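50S ribosomal protein L16 arginine hydroxylase (Escherichia coli, PDB 4CCL) is a growth-regulating oxygenase that uses iron and 2-oxoglutarate to hydroxylate an arginine of ribosomal protein uL16. Local coordinates at residues M1-T6 with R26-I32; W9-L13 with P99-L103; R20-K25 with I168-L173; F271-S275 with L309-R313. Residue numbers count along the deposited sequence, not the author numbering.

How the contacts relate
The four contacts illustrate how one chain matches its chemistry to depth. Contact 1 joins two N-terminal loops, while contacts 2 and 3 set N-terminal elements against the JmjC region; the three form a continuous run: Leu5 of contact 1 packs on Pro99 and Phe100 of contact 2, Phe12 of contact 2 meets Val22 of contact 3, and 20-25 leads into 26-32. Contacts 1 and 2 are partly buried and rely on aromatic rings, although contact 1 adds direct hydrogen bonds. Contact 3, at the surface, pairs aliphatic groups under a charged fringe. Contact 4 is buried in the winged-helix region and centres on an arginine bound to backbone carbonyl oxygen. Contacts 2 and 4 touch the second subunit.

Contact 1 (M1-T6 with R26-I32)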
# COMPACT_ATOMS: atom_id res chain seq x y z
N MSE B 1 -22.62 -26.84 -24.45
CA MSE B 1 -22.89 -28.20 -24.00
C MSE B 1 -23.16 -28.21 -22.49
O MSE B 1 -23.30 -27.16 -21.87
CB MSE B 1 -21.70 -29.11 -24.33
CG MSE B 1 -22.08 -30.56 -24.62
SE MSE B 1 -20.53 -31.73 -24.81
CE MSE B 1 -21.34 -33.44 -24.34
N GLU B 2 -23.26 -29.41 -21.93
CA GLU B 2 -23.35 -29.58 -20.49
C GLU B 2 -22.45 -30.75 -20.10
O GLU B 2 -22.55 -31.83 -20.68
CB GLU B 2 -24.79 -29.85 -20.06
CG GLU B 2 -24.99 -29.99 -18.56
N TYR B 3 -21.56 -30.53 -19.14
CA TYR B 3 -20.62 -31.56 -18.72
C TYR B 3 -20.98 -32.15 -17.36
O TYR B 3 -21.34 -31.42 -16.44
CB TYR B 3 -19.20 -31.01 -18.71
CG TYR B 3 -18.56 -30.90 -20.08
CD1 TYR B 3 -18.01 -32.01 -20.70
CD2 TYR B 3 -18.51 -29.68 -20.75
CE1 TYR B 3 -17.43 -31.92 -21.95
CE2 TYR B 3 -17.93 -29.58 -22.00
CZ TYR B 3 -17.39 -30.70 -22.60
OH TYR B 3 -16.81 -30.61 -23.84
N GLN B 4 -20.87 -33.46 -17.23
CA GLN B 4 -21.22 -34.14 -15.99
C GLN B 4 -20.01 -34.81 -15.31
O GLN B 4 -19.34 -35.65 -15.90
CB GLN B 4 -22.32 -35.18 -16.23
CG GLN B 4 -23.73 -34.59 -16.28
CD GLN B 4 -24.26 -34.24 -14.90
OE1 GLN B 4 -23.88 -34.86 -13.90
NE2 GLN B 4 -25.14 -33.25 -14.83
N LEU B 5 -19.75 -34.42 -14.06
CA LEU B 5 -18.63 -34.95 -13.29
C LEU B 5 -19.04 -36.18 -12.48
O LEU B 5 -20.06 -36.16 -11.79
CB LEU B 5 -18.07 -33.88 -12.36
CG LEU B 5 -16.67 -33.36 -12.69
CD1 LEU B 5 -16.14 -32.43 -11.59
CD2 LEU B 5 -15.73 -34.53 -12.90
N THR B 6 -18.23 -37.24 -12.56
CA THR B 6 -18.54 -38.49 -11.87
C THR B 6 -17.89 -38.58 -10.49
O THR B 6 -18.01 -39.59 -9.80
CB THR B 6 -18.13 -39.71 -12.72
OG1 THR B 6 -16.71 -39.71 -12.91
CG2 THR B 6 -18.82 -39.68 -14.07
N ARG B 26 -11.81 -41.50 -15.49
CA ARG B 26 -13.12 -41.30 -16.11
C ARG B 26 -13.94 -40.28 -15.32
O ARG B 26 -15.12 -40.51 -15.05
CB ARG B 26 -13.89 -42.62 -16.22
CG ARG B 26 -13.13 -43.73 -16.90
CD ARG B 26 -13.44 -43.81 -18.39
NE ARG B 26 -13.84 -45.16 -18.78
CZ ARG B 26 -15.05 -45.48 -19.24
NH1 ARG B 26 -15.97 -44.54 -19.38
NH2 ARG B 26 -15.32 -46.73 -19.57
N GLY B 27 -13.31 -39.18 -14.93
CA GLY B 27 -14.00 -38.09 -14.26
C GLY B 27 -15.15 -37.64 -15.13
O GLY B 27 -16.25 -37.38 -14.65
N PHE B 28 -14.88 -37.57 -16.43
CA PHE B 28 -15.92 -37.39 -17.43
C PHE B 28 -16.05 -38.66 -18.26
O PHE B 28 -15.06 -39.16 -18.79
CB PHE B 28 -15.61 -36.20 -18.33
CG PHE B 28 -15.61 -34.88 -17.62
CD1 PHE B 28 -16.80 -34.29 -17.25
CD2 PHE B 28 -14.42 -34.24 -17.33
CE1 PHE B 28 -16.80 -33.07 -16.60
CE2 PHE B 28 -14.42 -33.02 -16.68
CZ PHE B 28 -15.61 -32.44 -16.31
N ASN B 29 -17.27 -39.18 -18.36
CA ASN B 29 -17.54 -40.34 -19.20
C ASN B 29 -17.80 -39.90 -20.64
O ASN B 29 -18.51 -38.92 -20.87
CB ASN B 29 -18.75 -41.12 -18.68
CG ASN B 29 -18.53 -41.68 -17.30
OD1 ASN B 29 -17.39 -41.94 -16.89
ND2 ASN B 29 -19.61 -41.89 -16.56
N ASN B 30 -17.25 -40.66 -21.59
CA ASN B 30 -17.34 -40.33 -23.01
C ASN B 30 -17.02 -38.86 -23.24
O ASN B 30 -17.87 -38.10 -23.70
CB ASN B 30 -18.72 -40.66 -23.55
CG ASN B 30 -19.13 -42.09 -23.26
OD1 ASN B 30 -20.10 -42.34 -22.54
ND2 ASN B 30 -18.40 -43.04 -23.82
N PHE B 31 -15.79 -38.47 -22.93
CA PHE B 31 -15.43 -37.07 -22.93
C PHE B 31 -15.30 -36.52 -24.34
O PHE B 31 -14.52 -37.03 -25.15
CB PHE B 31 -14.14 -36.84 -22.14
CG PHE B 31 -13.71 -35.40 -22.10
CD1 PHE B 31 -14.35 -34.49 -21.27
CD2 PHE B 31 -12.65 -34.96 -22.88
CE1 PHE B 31 -13.95 -33.17 -21.24
CE2 PHE B 31 -12.24 -33.65 -22.84
CZ PHE B 31 -12.89 -32.75 -22.02
N ILE B 32 -16.08 -35.49 -24.63
CA ILE B 32 -16.05 -34.82 -25.92
C ILE B 32 -15.44 -33.44 -25.73
O ILE B 32 -15.98 -32.61 -24.99
CB ILE B 32 -17.45 -34.68 -26.51
CG1 ILE B 32 -18.14 -36.05 -26.56
CG2 ILE B 32 -17.38 -34.06 -27.89
CD1 ILE B 32 -19.64 -35.98 -26.38
O HOH W 1 -19.50 -38.11 -16.96
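This is a loop-to-loop contact with an aromatic cluster at its heart, in which the N-terminal residues 1-6 lie along 26-32, the loop following strand 22-24 at the edge of the large sheet of the JmjC double-stranded beta-helix. Two irregular segments can hold together when rings fill the middle and polar groups fasten the ends. Tyr3 turns its ring edge to the face of Phe28 (centroids 5.7 Å apart, planes at 71°) and meets Phe31 obliquely, while Leu5 CD2 makes a CH-pi contact 4.2 Å from the Phe28 ring centroid. Ile134 of strand 131-135 touches both phenylalanines, which ties the cluster to the sheet. At one end Thr6 N donates to Gly27 O at 2.9 Å. A water bridges Gln4 O (2.7 Å) and Asn29 N (2.8 Å), joining the backbones where they do not pair directly. The other end is fastened by the Tyr3 hydroxyl, whose OH donates a very short hydrogen bond of 2.5 Å to Ile32 O.

Contact 2 (W9-L13 with P99-L103)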
# COMPACT_ATOMS: atom_id res chain seq x y z
N TRP B 9 -18.02 -36.06 -4.37
CA TRP B 9 -17.58 -34.79 -3.78
C TRP B 9 -17.26 -34.78 -2.28
O TRP B 9 -16.23 -34.25 -1.88
CB TRP B 9 -18.49 -33.62 -4.19
CG TRP B 9 -18.21 -33.09 -5.57
CD1 TRP B 9 -18.92 -33.35 -6.71
CD2 TRP B 9 -17.15 -32.21 -5.96
NE1 TRP B 9 -18.36 -32.69 -7.78
CE2 TRP B 9 -17.27 -31.98 -7.34
CE3 TRP B 9 -16.10 -31.59 -5.27
CZ2 TRP B 9 -16.40 -31.16 -8.05
CZ3 TRP B 9 -15.23 -30.78 -5.97
CH2 TRP B 9 -15.38 -30.57 -7.34
N PRO B 10 -18.16 -35.33 -1.43
CA PRO B 10 -17.85 -35.31 0.00
C PRO B 10 -16.52 -36.00 0.32
O PRO B 10 -15.70 -35.45 1.06
CB PRO B 10 -19.00 -36.11 0.61
CG PRO B 10 -20.14 -35.89 -0.33
CD PRO B 10 -19.53 -35.82 -1.70
N ASP B 11 -16.31 -37.16 -0.28
CA ASP B 11 -15.08 -37.92 -0.08
C ASP B 11 -13.85 -37.14 -0.54
O ASP B 11 -12.81 -37.17 0.12
CB ASP B 11 -15.15 -39.26 -0.82
CG ASP B 11 -13.81 -39.97 -0.84
OD1 ASP B 11 -13.36 -40.43 0.24
OD2 ASP B 11 -13.20 -40.06 -1.92
N PHE B 12 -13.99 -36.45 -1.66
CA PHE B 12 -12.88 -35.70 -2.24
C PHE B 12 -12.51 -34.51 -1.36
O PHE B 12 -11.34 -34.32 -1.01
CB PHE B 12 -13.23 -35.21 -3.64
CG PHE B 12 -12.19 -34.32 -4.25
CD1 PHE B 12 -11.08 -34.85 -4.88
CD2 PHE B 12 -12.32 -32.94 -4.19
CE1 PHE B 12 -10.12 -34.03 -5.44
CE2 PHE B 12 -11.37 -32.11 -4.75
CZ PHE B 12 -10.26 -32.66 -5.38
N LEU B 13 -13.52 -33.71 -1.02
CA LEU B 13 -13.34 -32.56 -0.16
C LEU B 13 -12.76 -32.97 1.18
O LEU B 13 -11.93 -32.26 1.75
CB LEU B 13 -14.68 -31.84 0.06
CG LEU B 13 -15.30 -31.18 -1.17
CD1 LEU B 13 -16.62 -30.51 -0.82
CD2 LEU B 13 -14.33 -30.18 -1.78
N PRO B 99 -19.23 -27.91 -13.69
CA PRO B 99 -19.21 -29.01 -12.72
C PRO B 99 -18.41 -28.73 -11.44
O PRO B 99 -18.60 -29.42 -10.44
CB PRO B 99 -18.55 -30.15 -13.51
CG PRO B 99 -18.86 -29.85 -14.92
CD PRO B 99 -18.83 -28.36 -15.03
N PHE B 100 -17.54 -27.73 -11.48
CA PHE B 100 -16.64 -27.46 -10.36
C PHE B 100 -17.21 -26.47 -9.33
O PHE B 100 -16.51 -26.05 -8.41
CB PHE B 100 -15.26 -27.03 -10.86
CG PHE B 100 -14.54 -28.12 -11.60
CD1 PHE B 100 -13.80 -29.07 -10.91
CD2 PHE B 100 -14.62 -28.21 -12.98
CE1 PHE B 100 -13.14 -30.08 -11.59
CE2 PHE B 100 -13.96 -29.21 -13.66
CZ PHE B 100 -13.22 -30.15 -12.97
N ARG B 101 -18.46 -26.08 -9.52
CA ARG B 101 -19.15 -25.18 -8.60
C ARG B 101 -19.37 -25.78 -7.21
O ARG B 101 -19.81 -25.09 -6.30
CB ARG B 101 -20.46 -24.69 -9.21
CG ARG B 101 -20.26 -23.82 -10.43
CD ARG B 101 -21.27 -22.68 -10.48
NE ARG B 101 -20.84 -21.40 -11.09
CZ ARG B 101 -19.93 -21.22 -12.06
NH1 ARG B 101 -19.26 -22.22 -12.62
NH2 ARG B 101 -19.70 -19.99 -12.48
N GLU B 102 -19.07 -27.07 -7.06
CA GLU B 102 -19.03 -27.70 -5.74
C GLU B 102 -17.95 -27.07 -4.87
O GLU B 102 -17.92 -27.27 -3.65
CB GLU B 102 -18.82 -29.21 -5.87
CG GLU B 102 -19.98 -29.94 -6.53
CD GLU B 102 -21.23 -29.95 -5.68
OE1 GLU B 102 -21.13 -29.70 -4.46
OE2 GLU B 102 -22.32 -30.21 -6.24
N LEU B 103 -17.07 -26.30 -5.50
CA LEU B 103 -16.05 -25.51 -4.83
C LEU B 103 -16.42 -24.05 -5.07
O LEU B 103 -17.04 -23.72 -6.08
CB LEU B 103 -14.67 -25.83 -5.40
CG LEU B 103 -14.06 -27.19 -5.04
CD1 LEU B 103 -12.94 -27.56 -5.99
CD2 LEU B 103 -13.56 -27.17 -3.60
O HOH W 2 -19.99 -31.50 -10.43
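One large side chain can join a helix to a distant turn, as Trp9 does here, bringing helix 9-15 against the connection that precedes strand 108-116 of the JmjC double-stranded beta-helix. Trp9 has the largest buried area in the contact. Its indole points from the first turn of the helix into the bend made by 99-103, where Leu103 N returns to Phe100 O in a backbone hydrogen bond of 3.0 Å. Glu102 is second in buried area, and it contributes its aliphatic part: CG sits 3.4 Å from the centroid of the five-membered ring of Trp9 and only 8° off the normal, a CH-pi contact over the face. Leu103, third, reaches both helical residues one turn apart, with CG 3.9 Å from Trp9 CZ3 and CD2 3.6 Å from Leu13 CD2. The Phe100 side chain starts away from the helix, yet CD1 meets the indole edge at Trp9 CH2, 4.2 Å away. Beneath, Phe12 and Phe100 both reach Phe132 of the large sheet, while Arg101 packs on Pro239 of the second subunit. No direct hydrogen bond crosses the segments; a water donates to Pro99 O at 2.5 Å and accepts a weak bond from Trp9 NE1 at 3.3 Å.

Contact 3 (R20-K25 with I168-L173)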
# COMPACT_ATOMS: atom_id res chain seq x y z
N ARG B 20 -3.90 -33.92 -0.66
CA ARG B 20 -3.18 -34.91 -1.47
C ARG B 20 -3.69 -34.91 -2.90
O ARG B 20 -4.88 -34.68 -3.14
CB ARG B 20 -3.37 -36.31 -0.88
CG ARG B 20 -3.03 -36.42 0.60
CD ARG B 20 -1.57 -36.09 0.86
NE ARG B 20 -0.66 -37.05 0.24
CZ ARG B 20 0.66 -36.91 0.19
NH1 ARG B 20 1.23 -35.84 0.73
NH2 ARG B 20 1.41 -37.83 -0.40
N PRO B 21 -2.79 -35.16 -3.86
CA PRO B 21 -3.20 -35.28 -5.26
C PRO B 21 -3.87 -36.61 -5.58
O PRO B 21 -3.61 -37.61 -4.91
CB PRO B 21 -1.88 -35.16 -6.02
CG PRO B 21 -0.86 -35.67 -5.08
CD PRO B 21 -1.33 -35.24 -3.71
N VAL B 22 -4.73 -36.62 -6.59
CA VAL B 22 -5.33 -37.87 -7.06
C VAL B 22 -5.45 -37.90 -8.57
O VAL B 22 -5.48 -36.87 -9.22
CB VAL B 22 -6.75 -38.11 -6.48
CG1 VAL B 22 -6.79 -39.41 -5.69
CG2 VAL B 22 -7.21 -36.93 -5.64
N VAL B 23 -5.50 -39.11 -9.11
CA VAL B 23 -5.94 -39.29 -10.48
C VAL B 23 -7.38 -39.76 -10.41
O VAL B 23 -7.67 -40.81 -9.83
CB VAL B 23 -5.11 -40.34 -11.24
CG1 VAL B 23 -5.70 -40.57 -12.62
CG2 VAL B 23 -3.66 -39.89 -11.34
N LEU B 24 -8.29 -38.98 -10.97
CA LEU B 24 -9.68 -39.38 -11.00
C LEU B 24 -9.93 -39.94 -12.38
O LEU B 24 -9.96 -39.21 -13.37
CB LEU B 24 -10.58 -38.17 -10.74
CG LEU B 24 -10.20 -37.30 -9.53
CD1 LEU B 24 -10.89 -35.95 -9.60
CD2 LEU B 24 -10.54 -38.01 -8.23
N LYS B 25 -10.11 -41.26 -12.44
CA LYS B 25 -10.23 -41.95 -13.72
C LYS B 25 -11.66 -41.83 -14.21
O LYS B 25 -12.61 -42.03 -13.45
CB LYS B 25 -9.85 -43.42 -13.57
CG LYS B 25 -8.42 -43.68 -13.12
CD LYS B 25 -7.59 -44.35 -14.21
CE LYS B 25 -7.03 -43.33 -15.20
NZ LYS B 25 -6.44 -44.01 -16.39
N ILE B 168 5.41 -39.86 -6.91
CA ILE B 168 4.43 -40.62 -6.14
C ILE B 168 3.23 -40.95 -7.03
O ILE B 168 2.38 -41.77 -6.68
CB ILE B 168 3.96 -39.87 -4.88
CG1 ILE B 168 3.13 -38.64 -5.25
CG2 ILE B 168 5.15 -39.49 -4.02
CD1 ILE B 168 2.60 -37.88 -4.05
N ILE B 169 3.16 -40.29 -8.19
CA ILE B 169 2.18 -40.65 -9.21
C ILE B 169 2.86 -40.69 -10.58
O ILE B 169 3.41 -39.69 -11.01
CB ILE B 169 1.00 -39.66 -9.26
CG1 ILE B 169 0.14 -39.76 -8.00
CG2 ILE B 169 0.14 -39.91 -10.50
CD1 ILE B 169 -0.99 -38.75 -7.94
N ASP B 170 2.84 -41.83 -11.24
CA ASP B 170 3.28 -41.89 -12.63
C ASP B 170 2.23 -42.66 -13.43
O ASP B 170 2.08 -43.87 -13.25
CB ASP B 170 4.64 -42.59 -12.72
CG ASP B 170 5.32 -42.41 -14.06
OD1 ASP B 170 4.61 -42.29 -15.09
OD2 ASP B 170 6.57 -42.37 -14.10
N GLU B 171 1.53 -41.98 -14.34
CA GLU B 171 0.42 -42.61 -15.05
C GLU B 171 0.20 -42.03 -16.44
O GLU B 171 0.66 -40.94 -16.75
CB GLU B 171 -0.89 -42.48 -14.25
CG GLU B 171 -0.93 -43.23 -12.92
CD GLU B 171 -2.33 -43.42 -12.38
OE1 GLU B 171 -3.28 -43.49 -13.20
OE2 GLU B 171 -2.49 -43.52 -11.15
N GLU B 172 -0.50 -42.79 -17.28
CA GLU B 172 -0.92 -42.30 -18.59
C GLU B 172 -2.41 -41.98 -18.55
O GLU B 172 -3.22 -42.84 -18.21
CB GLU B 172 -0.65 -43.35 -19.66
CG GLU B 172 0.79 -43.78 -19.76
CD GLU B 172 0.97 -45.01 -20.65
OE1 GLU B 172 -0.03 -45.74 -20.85
OE2 GLU B 172 2.09 -45.23 -21.15
N LEU B 173 -2.76 -40.76 -18.90
CA LEU B 173 -4.15 -40.31 -18.78
C LEU B 173 -4.95 -40.51 -20.06
O LEU B 173 -4.56 -40.05 -21.14
CB LEU B 173 -4.21 -38.85 -18.32
CG LEU B 173 -4.33 -38.60 -16.81
CD1 LEU B 173 -3.40 -39.49 -16.01
CD2 LEU B 173 -4.08 -37.14 -16.48
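Val23 and Ile169 form the apolar centre, Val23 CG2 lying 3.9 Å from Ile169 CG2. Both CA-to-CB bonds point across the gap, and strands 22-24 and 169-173 run 9.0 Å apart at 21°, too far for backbone pairing, so side chains alone fill the space. Pro21 CB adds a 4.2 Å contact with Ile169 CD1, and its CG lies equally far from Ile168 CD1. Towards the other end Val23 CG1 meets Leu173 CD1 at 4.2 Å. Ile168 and Ile169 both face Val144 of the neighbouring strand, a classic beta bulge. Further out the contact becomes polar but makes no salt bridge of its own. Lys25 NZ remains 4.5 Å from Glu171 OE1 and pairs instead with Asp177; Arg20 lays NH2 3.8 Å from Ile168 CD1 while its salt bridge goes to Glu146. Each strand is hydrogen-bonded within its own sheet, Val22 to Tyr180 and Leu24 to Ile178 on one side, Leu173 to Arg140 on the other. Arg140 is inferred to bind substrate, and its side chain is about 5 Å from that of Leu173. Such face-to-face packing of a larger and a smaller sheet is the hallmark of the double-stranded beta-helix of JmjC oxygenases.

Contact 4 (F271-S275 with L309-R313); sequences FISQS and LRVLR
Two hydrogen bonds from one guanidinium to one carbonyl oxygen govern this buried contact of the winged-helix region: Arg310 NE donates to Ile272 O at 2.8 Å (154° at the hydrogen) and Arg310 NH2 to the same oxygen at 3.0 Å (140°). In general, an arginine can satisfy a backbone carbonyl near the end of a helix, here 263-272. Chi angles of -61°, 160°, 65° and 77° bring the guanidinium edge to that oxygen; NH1 and NH2 also donate to Ile108 O and Trp106 O, linking the helix to the chain entering strand 108-116. Ile272 and Ser273 keep helix-like angles (-61/-19 and -82/-6), Gln274 N bonds to Phe271 O at 2.8 Å, and Gln274 and Ser275 extend (-87/142 and -88/143). Segment 309-313 is extended and enters strand 311-314, outermost within this chain in the three-stranded antiparallel sheet, where the Arg313 backbone hydrogen-bonds to the second subunit. The backbones come nearest at Ser273 and Arg310, CA to CA 5.0 Å, with Ser273 O 3.2 Å from Arg310 CB. Arg310 and Leu312 point toward the helix and Val311 away, onto Ala337 and Trp369. Leu312, chi1 m and chi2 t, sets CD1 3.5 Å from Ile272 CG2.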
# COMPACT_ATOMS: atom_id res chain seq x y z
N PHE B 271 -12.21 -6.30 -5.07
CA PHE B 271 -10.97 -6.97 -5.49
C PHE B 271 -11.28 -8.34 -6.08
O PHE B 271 -11.09 -8.58 -7.27
CB PHE B 271 -10.01 -7.08 -4.30
CG PHE B 271 -8.79 -7.95 -4.54
CD1 PHE B 271 -8.20 -8.06 -5.79
CD2 PHE B 271 -8.23 -8.65 -3.49
CE1 PHE B 271 -7.08 -8.85 -5.99
CE2 PHE B 271 -7.11 -9.44 -3.67
CZ PHE B 271 -6.54 -9.55 -4.92
N ILE B 272 -11.77 -9.24 -5.23
CA ILE B 272 -11.92 -10.65 -5.58
C ILE B 272 -12.87 -10.90 -6.76
O ILE B 272 -12.83 -11.96 -7.38
CB ILE B 272 -12.37 -11.48 -4.34
CG1 ILE B 272 -12.07 -12.97 -4.54
CG2 ILE B 272 -13.84 -11.24 -4.02
CD1 ILE B 272 -10.59 -13.28 -4.58
N SER B 273 -13.71 -9.91 -7.07
CA SER B 273 -14.64 -10.04 -8.20
C SER B 273 -13.97 -9.71 -9.54
O SER B 273 -14.58 -9.88 -10.59
CB SER B 273 -15.88 -9.16 -7.98
OG SER B 273 -15.52 -7.84 -7.63
N GLN B 274 -12.72 -9.26 -9.48
CA GLN B 274 -11.95 -8.98 -10.69
C GLN B 274 -11.22 -10.23 -11.18
O GLN B 274 -10.72 -11.03 -10.39
CB GLN B 274 -10.95 -7.85 -10.43
CG GLN B 274 -11.30 -6.54 -11.13
CD GLN B 274 -10.70 -5.33 -10.44
OE1 GLN B 274 -10.18 -4.43 -11.09
NE2 GLN B 274 -10.77 -5.31 -9.11
N SER B 275 -11.16 -10.39 -12.50
CA SER B 275 -10.51 -11.55 -13.11
C SER B 275 -9.02 -11.31 -13.35
O SER B 275 -8.61 -10.21 -13.72
CB SER B 275 -11.20 -11.93 -14.42
OG SER B 275 -10.57 -13.04 -15.03
N LEU B 309 -16.50 -13.72 -16.25
CA LEU B 309 -16.90 -12.60 -15.41
C LEU B 309 -17.29 -13.10 -14.02
O LEU B 309 -18.12 -14.00 -13.89
CB LEU B 309 -18.06 -11.83 -16.02
CG LEU B 309 -18.40 -10.50 -15.34
CD1 LEU B 309 -17.86 -9.33 -16.14
CD2 LEU B 309 -19.90 -10.36 -15.10
N ARG B 310 -16.68 -12.52 -13.00
CA ARG B 310 -16.89 -12.98 -11.63
C ARG B 310 -17.97 -12.17 -10.91
O ARG B 310 -17.90 -10.95 -10.83
CB ARG B 310 -15.57 -12.95 -10.86
CG ARG B 310 -14.51 -13.86 -11.47
CD ARG B 310 -13.10 -13.50 -11.04
NE ARG B 310 -12.87 -13.68 -9.61
CZ ARG B 310 -12.67 -14.86 -9.03
NH1 ARG B 310 -12.69 -15.97 -9.75
NH2 ARG B 310 -12.47 -14.92 -7.72
N VAL B 311 -18.98 -12.88 -10.40
CA VAL B 311 -20.04 -12.26 -9.63
C VAL B 311 -20.13 -12.93 -8.27
O VAL B 311 -20.44 -14.12 -8.17
CB VAL B 311 -21.40 -12.38 -10.35
CG1 VAL B 311 -22.45 -11.54 -9.64
CG2 VAL B 311 -21.27 -11.96 -11.80
N LEU B 312 -19.84 -12.17 -7.21
CA LEU B 312 -19.72 -12.76 -5.88
C LEU B 312 -20.55 -12.02 -4.84
O LEU B 312 -20.64 -10.80 -4.86
CB LEU B 312 -18.25 -12.77 -5.46
CG LEU B 312 -17.33 -13.51 -6.43
CD1 LEU B 312 -15.87 -13.22 -6.13
CD2 LEU B 312 -17.60 -15.01 -6.39
N ARG B 313 -21.14 -12.78 -3.93
CA ARG B 313 -21.97 -12.18 -2.89
C ARG B 313 -21.26 -12.17 -1.54
O ARG B 313 -20.87 -13.23 -1.03
CB ARG B 313 -23.31 -12.91 -2.78
CG ARG B 313 -24.21 -12.36 -1.69
CD ARG B 313 -25.44 -13.22 -1.48
NE ARG B 313 -26.49 -12.93 -2.45
CZ ARG B 313 -27.34 -11.91 -2.34
NH1 ARG B 313 -27.24 -11.07 -1.31
NH2 ARG B 313 -28.27 -11.71 -3.26